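Local coordinates for protein neural-cadherin (Drosophila melanogaster, PDB 3UBH) that mediates calcium-dependent, homophilic adhesion between cells through a row of extracellular cadherin domains, four of which make up this fragment, at residues D319-F324 against P404-V409; F394-K399 against A410-Y415; Y329-V334 against T342-V347; D153-R158 against M180-Y185. All coordinates share one frame; numbering follows the deposited sequence.

Contacts 1, 2 and 3 belong to the last of the four cadherin domains of this fragment. Contact 1 lies at the calcium-bound junction with the preceding domain, where Asp319 and Asn320 coordinate three ions between the third and fourth domains. Contact 2 continues along strand 407-417, with its centre 15 Å from that of contact 1. Contact 3 joins the two sheets of the same sandwich and lies 11 Å from contact 2 and 23 Å from contact 1, between centres. Phe324 of contact 1 touches Tyr329 and Val347 of contact 3. Contact 4 is separate. It lies in the second domain of this fragment, 65 Å from contact 1 between centres and about 46 Å between nearest atoms.

Contact 1 (D319-F324 against P404-V409); sequences DNAPKF and PPKSGV. With CA (calcium ion), chain F; CA (calcium ion), chain E; CA (calcium ion), chain G.
Lys406 packs along the linker at Asp319-Ala321. The chain of Lys406 bends at chi2 (-139°) and again at chi4, and its aliphatic part follows the linker backbone. Its CB packs against Ala321 CB at 3.9 Å, and its CE lies beside the carbonyl carbon of Asp319. Pro322 approaches with its ring CD, 3.5 Å from Lys406 O. Next along, Gly408 CA makes a CA-H...O contact to Pro322 O at 3.2 Å. Phe324 then turns the rim of its ring to segment 404-409, and Gly408 O sits in the ring plane, 3.3 Å from CE1. A water accepts from Phe324 N at 3.0 Å and donates only weakly to Val409 O.

The segments run nearly the same way, 20° apart end to end. The CB of Asp319 is directed away from segment 404-409. CG stands between the backbone N and the carbonyl carbon (chi1 50°), and the carboxylate bridges two calcium ions, OD1 binding one at 2.5 Å and OD2 the other at 2.2 Å. The carbonyl O of Asn320 binds a third ion at 2.3 Å. This is the calcium-bound linker between consecutive cadherin domains, which the bound ions rigidify. Glu230, Glu283 and Asp353 complete the site of the OD1-bound ion together with Asp316 and Val317. Strand 323-324 pairs with strand 343-350 through Lys323 and Met350, while Gly408 pairs with Ala398 of strand 391-400.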
loop_
_atom_site.group_PDB
_atom_site.type_symbol
_atom_site.label_atom_id
_atom_site.label_comp_id
_atom_site.label_asym_id
_atom_site.label_seq_id
_atom_site.Cartn_x
_atom_site.Cartn_y
_atom_site.Cartn_z
ATOM N N ASP A 319 -11.683 20.295 6.211
ATOM C CA ASP A 319 -11.493 21.472 7.069
ATOM C C ASP A 319 -12.463 22.618 6.756
ATOM O O ASP A 319 -12.416 23.669 7.396
ATOM C CB ASP A 319 -10.021 21.957 7.099
ATOM C CG ASP A 319 -9.409 22.132 5.713
ATOM O OD1 ASP A 319 -10.095 21.909 4.696
ATOM O OD2 ASP A 319 -8.214 22.495 5.630
ATOM N N ASN A 320 -13.355 22.412 5.795
ATOM C CA ASN A 320 -14.304 23.463 5.441
ATOM C C ASN A 320 -15.767 23.091 5.629
ATOM O O ASN A 320 -16.191 21.992 5.264
ATOM C CB ASN A 320 -14.040 23.963 4.022
ATOM C CG ASN A 320 -12.849 24.889 3.958
ATOM O OD1 ASN A 320 -12.933 26.055 4.351
ATOM N ND2 ASN A 320 -11.727 24.375 3.467
ATOM N N ALA A 321 -16.531 24.011 6.210
ATOM C CA ALA A 321 -17.974 23.835 6.332
ATOM C C ALA A 321 -18.721 24.473 5.148
ATOM O O ALA A 321 -18.274 25.490 4.608
ATOM C CB ALA A 321 -18.462 24.401 7.652
ATOM N N PRO A 322 -19.853 23.865 4.722
ATOM C CA PRO A 322 -20.657 24.492 3.658
ATOM C C PRO A 322 -21.064 25.913 4.058
ATOM O O PRO A 322 -21.476 26.113 5.201
ATOM C CB PRO A 322 -21.894 23.592 3.579
ATOM C CG PRO A 322 -21.447 22.268 4.109
ATOM C CD PRO A 322 -20.439 22.586 5.177
ATOM N N LYS A 323 -20.909 26.889 3.156
ATOM C CA LYS A 323 -21.378 28.268 3.419
ATOM C C LYS A 323 -22.505 28.658 2.480
ATOM O O LYS A 323 -22.361 28.550 1.259
ATOM C CB LYS A 323 -20.267 29.315 3.275
ATOM C CG LYS A 323 -18.890 28.976 3.864
ATOM C CD LYS A 323 -18.154 30.285 4.231
ATOM C CE LYS A 323 -16.736 30.373 3.658
ATOM N NZ LYS A 323 -15.747 29.466 4.319
ATOM N N PHE A 324 -23.614 29.122 3.051
ATOM C CA PHE A 324 -24.732 29.630 2.268
ATOM C C PHE A 324 -24.342 30.951 1.619
ATOM O O PHE A 324 -23.645 31.754 2.231
ATOM C CB PHE A 324 -25.979 29.800 3.146
ATOM C CG PHE A 324 -26.645 28.494 3.513
ATOM C CD1 PHE A 324 -26.363 27.866 4.722
ATOM C CD2 PHE A 324 -27.548 27.884 2.644
ATOM C CE1 PHE A 324 -26.957 26.645 5.051
ATOM C CE2 PHE A 324 -28.155 26.668 2.970
ATOM C CZ PHE A 324 -27.861 26.052 4.177
ATOM N N PRO A 404 -15.582 13.537 10.392
ATOM C CA PRO A 404 -17.012 13.795 10.616
ATOM C C PRO A 404 -17.566 14.950 9.762
ATOM O O PRO A 404 -16.792 15.809 9.316
ATOM C CB PRO A 404 -17.066 14.154 12.102
ATOM C CG PRO A 404 -15.730 14.762 12.390
ATOM C CD PRO A 404 -14.739 14.168 11.427
ATOM N N PRO A 405 -18.894 14.972 9.531
ATOM C CA PRO A 405 -19.486 15.998 8.678
ATOM C C PRO A 405 -19.566 17.379 9.335
ATOM O O PRO A 405 -19.937 17.489 10.500
ATOM C CB PRO A 405 -20.893 15.451 8.397
ATOM C CG PRO A 405 -21.219 14.622 9.567
ATOM C CD PRO A 405 -19.914 14.036 10.048
ATOM N N LYS A 406 -19.219 18.414 8.572
ATOM C CA LYS A 406 -19.339 19.806 9.012
ATOM C C LYS A 406 -20.637 20.426 8.483
ATOM O O LYS A 406 -21.125 20.021 7.431
ATOM C CB LYS A 406 -18.127 20.627 8.548
ATOM C CG LYS A 406 -16.793 20.190 9.163
ATOM C CD LYS A 406 -15.944 21.405 9.546
ATOM C CE LYS A 406 -14.516 21.039 9.893
ATOM N NZ LYS A 406 -14.413 20.076 11.030
ATOM N N SER A 407 -21.178 21.408 9.211
ATOM C CA SER A 407 -22.467 22.028 8.879
ATOM C C SER A 407 -22.432 23.532 8.621
ATOM O O SER A 407 -21.667 24.275 9.250
ATOM C CB SER A 407 -23.476 21.780 9.995
ATOM O OG SER A 407 -24.133 20.549 9.795
ATOM N N GLY A 408 -23.288 23.961 7.695
ATOM C CA GLY A 408 -23.616 25.370 7.514
ATOM C C GLY A 408 -25.097 25.601 7.805
ATOM O O GLY A 408 -25.942 24.748 7.504
ATOM N N VAL A 409 -25.413 26.752 8.399
ATOM C CA VAL A 409 -26.798 27.076 8.728
ATOM C C VAL A 409 -27.192 28.518 8.386
ATOM O O VAL A 409 -26.352 29.432 8.403
ATOM C CB VAL A 409 -27.100 26.793 10.205
ATOM C CG1 VAL A 409 -27.349 25.296 10.441
ATOM C CG2 VAL A 409 -25.966 27.291 11.054
HETATM CA CA CA F . -9.859 20.561 2.600
HETATM CA CA CA E . -7.488 23.701 3.968
HETATM CA CA CA G . -16.488 20.266 3.738
HETATM O O HOH W 1 -24.056 29.975 5.883
#

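Contact 2 (F394-K399 against A410-Y415); sequences FIVTAK and ATVRVY
Phe394 and Val412 form the side-chain centre of this antiparallel hairpin. They stand side by side and point the same way. Val412 CB lies over one face of the Phe394 ring, 3.8 Å from its centroid and offset toward the rim, as a CH-pi contact. Val412 CG1 reaches the ring at CZ, 3.5 Å away. Val414 CG2 comes to the ring edge, 3.9 Å from CE2. Phe394 has CG between its backbone N and carbonyl carbon (chi1 63°), which brings one face of the ring against Val412 CB.

The backbone sets this register. Phe394 and Val412 are a hydrogen-bonded pair: Phe394 N donates to Val412 O at 3.0 Å, and Val412 N donates to Phe394 O at 2.7 Å. Val396 and Ala410 form the next such pair. In it, Val396 N donates to Ala410 O at 3.0 Å and Ala410 N to Val396 O at 3.1 Å. Ile395 and Thr411 between them are a non-hydrogen-bonded pair and point to the other face of the sheet. Between the strands, Ile395 CA makes a CA-H...O contact to Ala410 O at 3.4 Å. The axes of these short segments run 134° apart, short of strictly antiparallel.

Further out, Phe394 stacks with the ring of Phe369, and Arg413 forms a salt bridge with Asp328. The hairpin supplies the two inner strands of a four-stranded sheet of the cadherin sandwich. Strand 360-364 flanks 391-400, and strand 328-335 runs parallel to 407-417 on its other side.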
loop_
_atom_site.group_PDB
_atom_site.type_symbol
_atom_site.label_atom_id
_atom_site.label_comp_id
_atom_site.label_asym_id
_atom_site.label_seq_id
_atom_site.Cartn_x
_atom_site.Cartn_y
_atom_site.Cartn_z
ATOM N N PHE A 394 -37.482 29.496 10.448
ATOM C CA PHE A 394 -36.780 28.231 10.651
ATOM C C PHE A 394 -35.361 28.204 10.069
ATOM O O PHE A 394 -34.908 29.151 9.424
ATOM C CB PHE A 394 -37.595 27.085 10.060
ATOM C CG PHE A 394 -37.777 27.178 8.567
ATOM C CD1 PHE A 394 -36.860 26.570 7.696
ATOM C CD2 PHE A 394 -38.851 27.872 8.026
ATOM C CE1 PHE A 394 -37.026 26.645 6.325
ATOM C CE2 PHE A 394 -39.020 27.951 6.657
ATOM C CZ PHE A 394 -38.107 27.333 5.803
ATOM N N ILE A 395 -34.685 27.082 10.270
ATOM C CA ILE A 395 -33.287 26.965 9.924
ATOM C C ILE A 395 -33.076 25.925 8.826
ATOM O O ILE A 395 -33.636 24.824 8.892
ATOM C CB ILE A 395 -32.458 26.636 11.186
ATOM C CG1 ILE A 395 -32.645 27.755 12.211
ATOM C CG2 ILE A 395 -30.985 26.463 10.839
ATOM C CD1 ILE A 395 -31.888 27.575 13.495
ATOM N N VAL A 396 -32.302 26.300 7.809
ATOM C CA VAL A 396 -31.786 25.360 6.810
ATOM C C VAL A 396 -30.374 24.961 7.193
ATOM O O VAL A 396 -29.529 25.810 7.547
ATOM C CB VAL A 396 -31.604 25.972 5.411
ATOM C CG1 VAL A 396 -32.155 25.035 4.352
ATOM C CG2 VAL A 396 -32.216 27.330 5.328
ATOM N N THR A 397 -30.103 23.671 7.080
ATOM C CA THR A 397 -28.764 23.186 7.274
ATOM C C THR A 397 -28.286 22.736 5.918
ATOM O O THR A 397 -29.077 22.188 5.151
ATOM C CB THR A 397 -28.747 22.022 8.265
ATOM O OG1 THR A 397 -29.380 22.438 9.481
ATOM C CG2 THR A 397 -27.318 21.581 8.553
ATOM N N ALA A 398 -27.022 23.035 5.604
ATOM C CA ALA A 398 -26.292 22.347 4.533
ATOM C C ALA A 398 -25.148 21.545 5.161
ATOM O O ALA A 398 -24.220 22.106 5.765
ATOM C CB ALA A 398 -25.777 23.317 3.497
ATOM N N LYS A 399 -25.242 20.226 5.021
ATOM C CA LYS A 399 -24.404 19.278 5.747
ATOM C C LYS A 399 -23.572 18.529 4.719
ATOM O O LYS A 399 -24.137 17.945 3.782
ATOM C CB LYS A 399 -25.326 18.302 6.478
ATOM C CG LYS A 399 -24.693 17.315 7.434
ATOM C CD LYS A 399 -25.590 16.073 7.534
ATOM C CE LYS A 399 -26.083 15.818 8.962
ATOM N NZ LYS A 399 -25.058 15.219 9.871
ATOM N N ALA A 410 -28.480 28.702 8.076
ATOM C CA ALA A 410 -29.064 30.027 7.792
ATOM C C ALA A 410 -30.539 30.108 8.193
ATOM O O ALA A 410 -31.272 29.117 8.146
ATOM C CB ALA A 410 -28.902 30.390 6.325
ATOM N N THR A 411 -30.960 31.302 8.596
ATOM C CA THR A 411 -32.353 31.556 8.931
ATOM C C THR A 411 -33.165 31.614 7.635
ATOM O O THR A 411 -32.672 32.112 6.617
ATOM C CB THR A 411 -32.474 32.886 9.697
ATOM O OG1 THR A 411 -31.591 32.871 10.834
ATOM C CG2 THR A 411 -33.902 33.134 10.147
ATOM N N VAL A 412 -34.391 31.090 7.669
ATOM C CA VAL A 412 -35.365 31.314 6.594
ATOM C C VAL A 412 -36.667 31.871 7.171
ATOM O O VAL A 412 -37.197 31.341 8.163
ATOM C CB VAL A 412 -35.668 30.035 5.803
ATOM C CG1 VAL A 412 -36.706 30.294 4.716
ATOM C CG2 VAL A 412 -34.422 29.523 5.173
ATOM N N ARG A 413 -37.163 32.943 6.546
ATOM C CA ARG A 413 -38.415 33.573 6.950
ATOM C C ARG A 413 -39.403 33.424 5.814
ATOM O O ARG A 413 -39.096 33.754 4.656
ATOM C CB ARG A 413 -38.219 35.062 7.285
ATOM C CG ARG A 413 -37.268 35.353 8.461
ATOM C CD ARG A 413 -37.171 36.845 8.838
ATOM N NE ARG A 413 -36.596 37.714 7.803
ATOM C CZ ARG A 413 -35.300 37.810 7.498
ATOM N NH1 ARG A 413 -34.384 37.082 8.127
ATOM N NH2 ARG A 413 -34.909 38.634 6.532
ATOM N N VAL A 414 -40.587 32.914 6.123
ATOM C CA VAL A 414 -41.644 32.868 5.128
ATOM C C VAL A 414 -42.819 33.697 5.642
ATOM O O VAL A 414 -43.435 33.333 6.639
ATOM C CB VAL A 414 -42.087 31.410 4.823
ATOM C CG1 VAL A 414 -43.202 31.380 3.786
ATOM C CG2 VAL A 414 -40.908 30.550 4.365
ATOM N N TYR A 415 -43.112 34.821 4.985
ATOM C CA TYR A 415 -44.290 35.620 5.330
ATOM C C TYR A 415 -45.482 35.207 4.466
ATOM O O TYR A 415 -45.423 35.241 3.239
ATOM C CB TYR A 415 -44.022 37.117 5.167
ATOM C CG TYR A 415 -43.004 37.732 6.116
ATOM C CD1 TYR A 415 -43.413 38.494 7.214
ATOM C CD2 TYR A 415 -41.627 37.588 5.895
ATOM C CE1 TYR A 415 -42.477 39.085 8.079
ATOM C CE2 TYR A 415 -40.683 38.174 6.755
ATOM C CZ TYR A 415 -41.116 38.923 7.837
ATOM O OH TYR A 415 -40.188 39.498 8.678
#

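Contact 3 (Y329-V334 against T342-V347); sequences YQAHNV and TSILRV
Tyr329 and Val347 make the tight end of this contact. Val347 CG2 sits over the centre of the Tyr329 ring, 3.5 Å from the centroid and 6° off the ring normal. This is a CH-pi contact, and the methyl is almost equally far from all the ring carbons. Leu345 comes in from another direction. Its side chain crosses that of Tyr329 at about a right angle, and its CD1 reaches Tyr329 CB at 3.4 Å. The leucine CG lies between its backbone N and carbonyl carbon (chi1 81°), and this sends the branch toward the tyrosine. Both Tyr329 and Val347 are buried.

Packing thins toward the other end. Ala331 CB meets Ile344 CG2 at 3.8 Å, but it comes no closer than 4.4 Å to Leu345 CB. Val334 CG1 is 4.3 Å from Ile344 CG1. At Asn333 the chain turns a corner, and this brings Val334 back to face Ile344. On the outer side, Gln330 and Arg346 point away from the contact and are exposed to solvent.

The strands face each other rather than pairing edge to edge. Their short axes are 7.3 Å apart at closest approach and 147° apart in direction, and mainly apolar side chains fill the gap. The contact thus helps close the core of a cadherin beta sandwich. Tyr329 OH is hydrogen-bonded to Leu326 N. Strand 328-335 pairs with 407-417 in one sheet, whereas strand 343-350 lies between 323-324 and 376-379 in the other.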
loop_
_atom_site.group_PDB
_atom_site.type_symbol
_atom_site.label_atom_id
_atom_site.label_comp_id
_atom_site.label_asym_id
_atom_site.label_seq_id
_atom_site.Cartn_x
_atom_site.Cartn_y
_atom_site.Cartn_z
ATOM N N TYR A 329 -32.448 33.947 4.407
ATOM C CA TYR A 329 -33.344 33.913 3.264
ATOM C C TYR A 329 -34.762 34.268 3.676
ATOM O O TYR A 329 -35.228 33.903 4.763
ATOM C CB TYR A 329 -33.311 32.538 2.597
ATOM C CG TYR A 329 -31.958 32.150 2.055
ATOM C CD1 TYR A 329 -30.996 31.560 2.877
ATOM C CD2 TYR A 329 -31.638 32.365 0.717
ATOM C CE1 TYR A 329 -29.738 31.211 2.379
ATOM C CE2 TYR A 329 -30.393 32.011 0.207
ATOM C CZ TYR A 329 -29.444 31.437 1.042
ATOM O OH TYR A 329 -28.202 31.097 0.536
ATOM N N GLN A 330 -35.450 34.963 2.785
ATOM C CA GLN A 330 -36.742 35.536 3.078
ATOM C C GLN A 330 -37.619 35.444 1.831
ATOM O O GLN A 330 -37.191 35.818 0.744
ATOM C CB GLN A 330 -36.521 36.992 3.444
ATOM C CG GLN A 330 -37.578 37.613 4.291
ATOM C CD GLN A 330 -37.252 39.050 4.632
ATOM O OE1 GLN A 330 -36.106 39.484 4.502
ATOM N NE2 GLN A 330 -38.250 39.794 5.083
ATOM N N ALA A 331 -38.839 34.939 1.982
ATOM C CA ALA A 331 -39.825 34.973 0.888
ATOM C C ALA A 331 -41.061 35.713 1.373
ATOM O O ALA A 331 -41.480 35.537 2.514
ATOM C CB ALA A 331 -40.180 33.577 0.421
ATOM N N HIS A 332 -41.627 36.548 0.510
ATOM C CA HIS A 332 -42.768 37.383 0.875
ATOM C C HIS A 332 -44.026 37.032 0.098
ATOM O O HIS A 332 -43.972 36.291 -0.888
ATOM C CB HIS A 332 -42.444 38.850 0.621
ATOM C CG HIS A 332 -41.791 39.534 1.776
ATOM N ND1 HIS A 332 -42.513 40.099 2.809
ATOM C CD2 HIS A 332 -40.483 39.753 2.059
ATOM C CE1 HIS A 332 -41.676 40.637 3.681
ATOM N NE2 HIS A 332 -40.439 40.441 3.249
ATOM N N ASN A 333 -45.152 37.584 0.549
ATOM C CA ASN A 333 -46.432 37.474 -0.158
ATOM C C ASN A 333 -46.786 36.046 -0.565
ATOM O O ASN A 333 -47.352 35.826 -1.637
ATOM C CB ASN A 333 -46.434 38.372 -1.402
ATOM C CG ASN A 333 -46.114 39.806 -1.082
ATOM O OD1 ASN A 333 -46.893 40.490 -0.410
ATOM N ND2 ASN A 333 -44.962 40.284 -1.569
ATOM N N VAL A 334 -46.439 35.084 0.281
ATOM C CA VAL A 334 -46.725 33.693 -0.009
ATOM C C VAL A 334 -48.175 33.429 0.350
ATOM O O VAL A 334 -48.571 33.620 1.502
ATOM C CB VAL A 334 -45.820 32.742 0.792
ATOM C CG1 VAL A 334 -45.989 31.327 0.293
ATOM C CG2 VAL A 334 -44.379 33.158 0.669
ATOM N N THR A 342 -45.210 23.444 -3.644
ATOM C CA THR A 342 -44.862 24.677 -4.351
ATOM C C THR A 342 -43.492 25.178 -3.927
ATOM O O THR A 342 -43.204 25.266 -2.726
ATOM C CB THR A 342 -45.861 25.834 -4.095
ATOM O OG1 THR A 342 -47.178 25.324 -3.855
ATOM C CG2 THR A 342 -45.878 26.791 -5.293
ATOM N N SER A 343 -42.657 25.521 -4.907
ATOM C CA SER A 343 -41.369 26.151 -4.625
ATOM C C SER A 343 -41.618 27.511 -3.993
ATOM O O SER A 343 -42.248 28.379 -4.600
ATOM C CB SER A 343 -40.544 26.311 -5.904
ATOM O OG SER A 343 -40.446 25.086 -6.603
ATOM N N ILE A 344 -41.145 27.681 -2.764
ATOM C CA ILE A 344 -41.307 28.939 -2.043
ATOM C C ILE A 344 -40.081 29.820 -2.276
ATOM O O ILE A 344 -40.196 31.016 -2.585
ATOM C CB ILE A 344 -41.547 28.687 -0.552
ATOM C CG1 ILE A 344 -43.000 28.256 -0.330
ATOM C CG2 ILE A 344 -41.245 29.924 0.263
ATOM C CD1 ILE A 344 -43.250 27.526 0.967
ATOM N N LEU A 345 -38.906 29.214 -2.140
ATOM C CA LEU A 345 -37.654 29.879 -2.468
ATOM C C LEU A 345 -36.579 28.839 -2.691
ATOM O O LEU A 345 -36.724 27.685 -2.279
ATOM C CB LEU A 345 -37.223 30.848 -1.358
ATOM C CG LEU A 345 -36.520 30.307 -0.106
ATOM C CD1 LEU A 345 -35.633 31.377 0.472
ATOM C CD2 LEU A 345 -37.494 29.797 0.948
ATOM N N ARG A 346 -35.501 29.262 -3.338
ATOM C CA ARG A 346 -34.355 28.407 -3.564
ATOM C C ARG A 346 -33.194 28.874 -2.691
ATOM O O ARG A 346 -32.986 30.076 -2.485
ATOM C CB ARG A 346 -33.960 28.429 -5.040
ATOM C CG ARG A 346 -33.149 27.226 -5.484
ATOM C CD ARG A 346 -32.343 27.575 -6.719
ATOM N NE ARG A 346 -31.587 26.435 -7.238
ATOM C CZ ARG A 346 -31.945 25.700 -8.293
ATOM N NH1 ARG A 346 -33.061 25.969 -8.966
ATOM N NH2 ARG A 346 -31.176 24.689 -8.684
ATOM N N VAL A 347 -32.434 27.904 -2.196
ATOM C CA VAL A 347 -31.329 28.126 -1.277
ATOM C C VAL A 347 -30.064 27.477 -1.857
ATOM O O VAL A 347 -30.153 26.458 -2.544
ATOM C CB VAL A 347 -31.722 27.537 0.073
ATOM C CG1 VAL A 347 -30.619 26.751 0.694
ATOM C CG2 VAL A 347 -32.202 28.621 0.983
#

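Contact 4 (D153-R158 against M180-Y185); sequences DRTGGR and MEYVLY
An Asx turn followed by an ST turn folds the loop that leaves strand 146-153 in the second cadherin domain of this fragment, and its start lies against strand 181-190. Asp153 pairs with Leu184 as an antiparallel non-hydrogen-bonded pair. The two side chains run side by side, so that Leu184 CD2 touches Asp153 OD1 at 3.3 Å. The same oxygen closes the Asx turn. It accepts from Thr155 N at 2.7 Å on the anti side, with the donor 33° out of the carboxylate plane.

Thr155 OG1 forms the second turn. It lies between its own backbone N and carbonyl carbon (chi1 66°) and accepts from Gly157 N at 3.0 Å and Arg158 N at 2.9 Å. The first bond is the ST turn, the second an ST motif. The methyl of Thr155 turns to the strand instead, with CG2 3.5 Å from Tyr182 CB and 3.8 Å from Leu184 CD2. One backbone bond ties loop to strand, from Arg154 N to Val183 O at 3.0 Å. Beyond it the aliphatic part of Arg154 reaches Tyr185, where CD lies in the ring plane at the edge, 3.5 Å from CE1.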
loop_
_atom_site.group_PDB
_atom_site.type_symbol
_atom_site.label_atom_id
_atom_site.label_comp_id
_atom_site.label_asym_id
_atom_site.label_seq_id
_atom_site.Cartn_x
_atom_site.Cartn_y
_atom_site.Cartn_z
ATOM N N ASP A 153 30.440 -10.156 -18.336
ATOM C CA ASP A 153 31.548 -9.339 -17.879
ATOM C C ASP A 153 31.768 -8.228 -18.875
ATOM O O ASP A 153 31.787 -8.472 -20.082
ATOM C CB ASP A 153 32.812 -10.201 -17.777
ATOM C CG ASP A 153 33.994 -9.474 -17.137
ATOM O OD1 ASP A 153 33.949 -8.256 -16.892
ATOM O OD2 ASP A 153 35.001 -10.141 -16.863
ATOM N N ARG A 154 31.939 -7.012 -18.369
ATOM C CA ARG A 154 32.276 -5.877 -19.216
ATOM C C ARG A 154 33.499 -5.128 -18.723
ATOM O O ARG A 154 33.743 -3.985 -19.133
ATOM C CB ARG A 154 31.080 -4.957 -19.365
ATOM C CG ARG A 154 29.943 -5.678 -20.016
ATOM C CD ARG A 154 28.706 -4.841 -20.081
ATOM N NE ARG A 154 28.677 -3.972 -21.251
ATOM C CZ ARG A 154 28.724 -4.405 -22.508
ATOM N NH1 ARG A 154 28.828 -5.708 -22.776
ATOM N NH2 ARG A 154 28.683 -3.531 -23.501
ATOM N N THR A 155 34.259 -5.779 -17.842
ATOM C CA THR A 155 35.587 -5.317 -17.437
ATOM C C THR A 155 36.625 -5.842 -18.429
ATOM O O THR A 155 37.732 -5.296 -18.537
ATOM C CB THR A 155 35.965 -5.863 -16.066
ATOM O OG1 THR A 155 36.107 -7.287 -16.158
ATOM C CG2 THR A 155 34.885 -5.530 -15.054
ATOM N N GLY A 156 36.256 -6.911 -19.139
ATOM C CA GLY A 156 37.156 -7.589 -20.070
ATOM C C GLY A 156 37.897 -8.727 -19.397
ATOM O O GLY A 156 38.761 -9.354 -20.001
ATOM N N GLY A 157 37.569 -8.980 -18.133
ATOM C CA GLY A 157 38.142 -10.092 -17.383
ATOM C C GLY A 157 38.865 -9.688 -16.116
ATOM O O GLY A 157 39.578 -10.498 -15.539
ATOM N N ARG A 158 38.671 -8.448 -15.676
ATOM C CA ARG A 158 39.404 -7.906 -14.531
ATOM C C ARG A 158 38.826 -8.285 -13.171
ATOM O O ARG A 158 39.271 -7.756 -12.151
ATOM C CB ARG A 158 39.471 -6.376 -14.600
ATOM C CG ARG A 158 40.181 -5.779 -15.807
ATOM C CD ARG A 158 41.625 -6.238 -15.959
ATOM N NE ARG A 158 42.409 -6.256 -14.720
ATOM C CZ ARG A 158 42.958 -5.189 -14.149
ATOM N NH1 ARG A 158 42.792 -3.984 -14.671
ATOM N NH2 ARG A 158 43.674 -5.328 -13.045
ATOM N N MET A 180 36.526 5.441 -14.056
ATOM C CA MET A 180 35.946 4.538 -15.025
ATOM C C MET A 180 35.062 3.500 -14.351
ATOM O O MET A 180 35.409 2.967 -13.300
ATOM C CB MET A 180 37.015 3.845 -15.839
ATOM C CG MET A 180 36.580 3.636 -17.266
ATOM S SD MET A 180 37.086 2.006 -17.809
ATOM C CE MET A 180 37.312 2.327 -19.562
ATOM N N GLU A 181 33.916 3.223 -14.962
ATOM C CA GLU A 181 32.996 2.237 -14.435
ATOM C C GLU A 181 33.326 0.881 -15.036
ATOM O O GLU A 181 33.535 0.762 -16.235
ATOM C CB GLU A 181 31.551 2.635 -14.743
ATOM C CG GLU A 181 30.503 1.703 -14.159
ATOM C CD GLU A 181 29.067 2.074 -14.557
ATOM O OE1 GLU A 181 28.831 2.458 -15.725
ATOM O OE2 GLU A 181 28.164 1.968 -13.693
ATOM N N TYR A 182 33.389 -0.139 -14.194
ATOM C CA TYR A 182 33.573 -1.505 -14.666
ATOM C C TYR A 182 32.322 -2.287 -14.312
ATOM O O TYR A 182 31.962 -2.398 -13.136
ATOM C CB TYR A 182 34.797 -2.151 -14.020
ATOM C CG TYR A 182 36.094 -1.419 -14.255
ATOM C CD1 TYR A 182 36.465 -0.348 -13.448
ATOM C CD2 TYR A 182 36.965 -1.816 -15.269
ATOM C CE1 TYR A 182 37.659 0.319 -13.655
ATOM C CE2 TYR A 182 38.165 -1.161 -15.481
ATOM C CZ TYR A 182 38.509 -0.091 -14.673
ATOM O OH TYR A 182 39.704 0.571 -14.875
ATOM N N VAL A 183 31.663 -2.831 -15.330
ATOM C CA VAL A 183 30.338 -3.384 -15.137
ATOM C C VAL A 183 30.331 -4.899 -15.148
ATOM O O VAL A 183 30.922 -5.531 -16.021
ATOM C CB VAL A 183 29.334 -2.789 -16.140
ATOM C CG1 VAL A 183 27.978 -3.476 -16.052
ATOM C CG2 VAL A 183 29.171 -1.297 -15.883
ATOM N N LEU A 184 29.668 -5.465 -14.145
ATOM C CA LEU A 184 29.451 -6.899 -14.071
ATOM C C LEU A 184 27.967 -7.154 -13.905
ATOM O O LEU A 184 27.310 -6.511 -13.084
ATOM C CB LEU A 184 30.203 -7.519 -12.888
ATOM C CG LEU A 184 31.726 -7.417 -12.815
ATOM C CD1 LEU A 184 32.199 -7.920 -11.473
ATOM C CD2 LEU A 184 32.397 -8.178 -13.978
ATOM N N TYR A 185 27.441 -8.079 -14.698
ATOM C CA TYR A 185 26.092 -8.578 -14.496
ATOM C C TYR A 185 26.215 -9.895 -13.744
ATOM O O TYR A 185 26.913 -10.799 -14.172
ATOM C CB TYR A 185 25.355 -8.717 -15.839
ATOM C CG TYR A 185 25.194 -7.372 -16.525
ATOM C CD1 TYR A 185 26.171 -6.886 -17.389
ATOM C CD2 TYR A 185 24.087 -6.561 -16.266
ATOM C CE1 TYR A 185 26.041 -5.641 -17.984
ATOM C CE2 TYR A 185 23.956 -5.315 -16.857
ATOM C CZ TYR A 185 24.937 -4.866 -17.709
ATOM O OH TYR A 185 24.808 -3.637 -18.304
#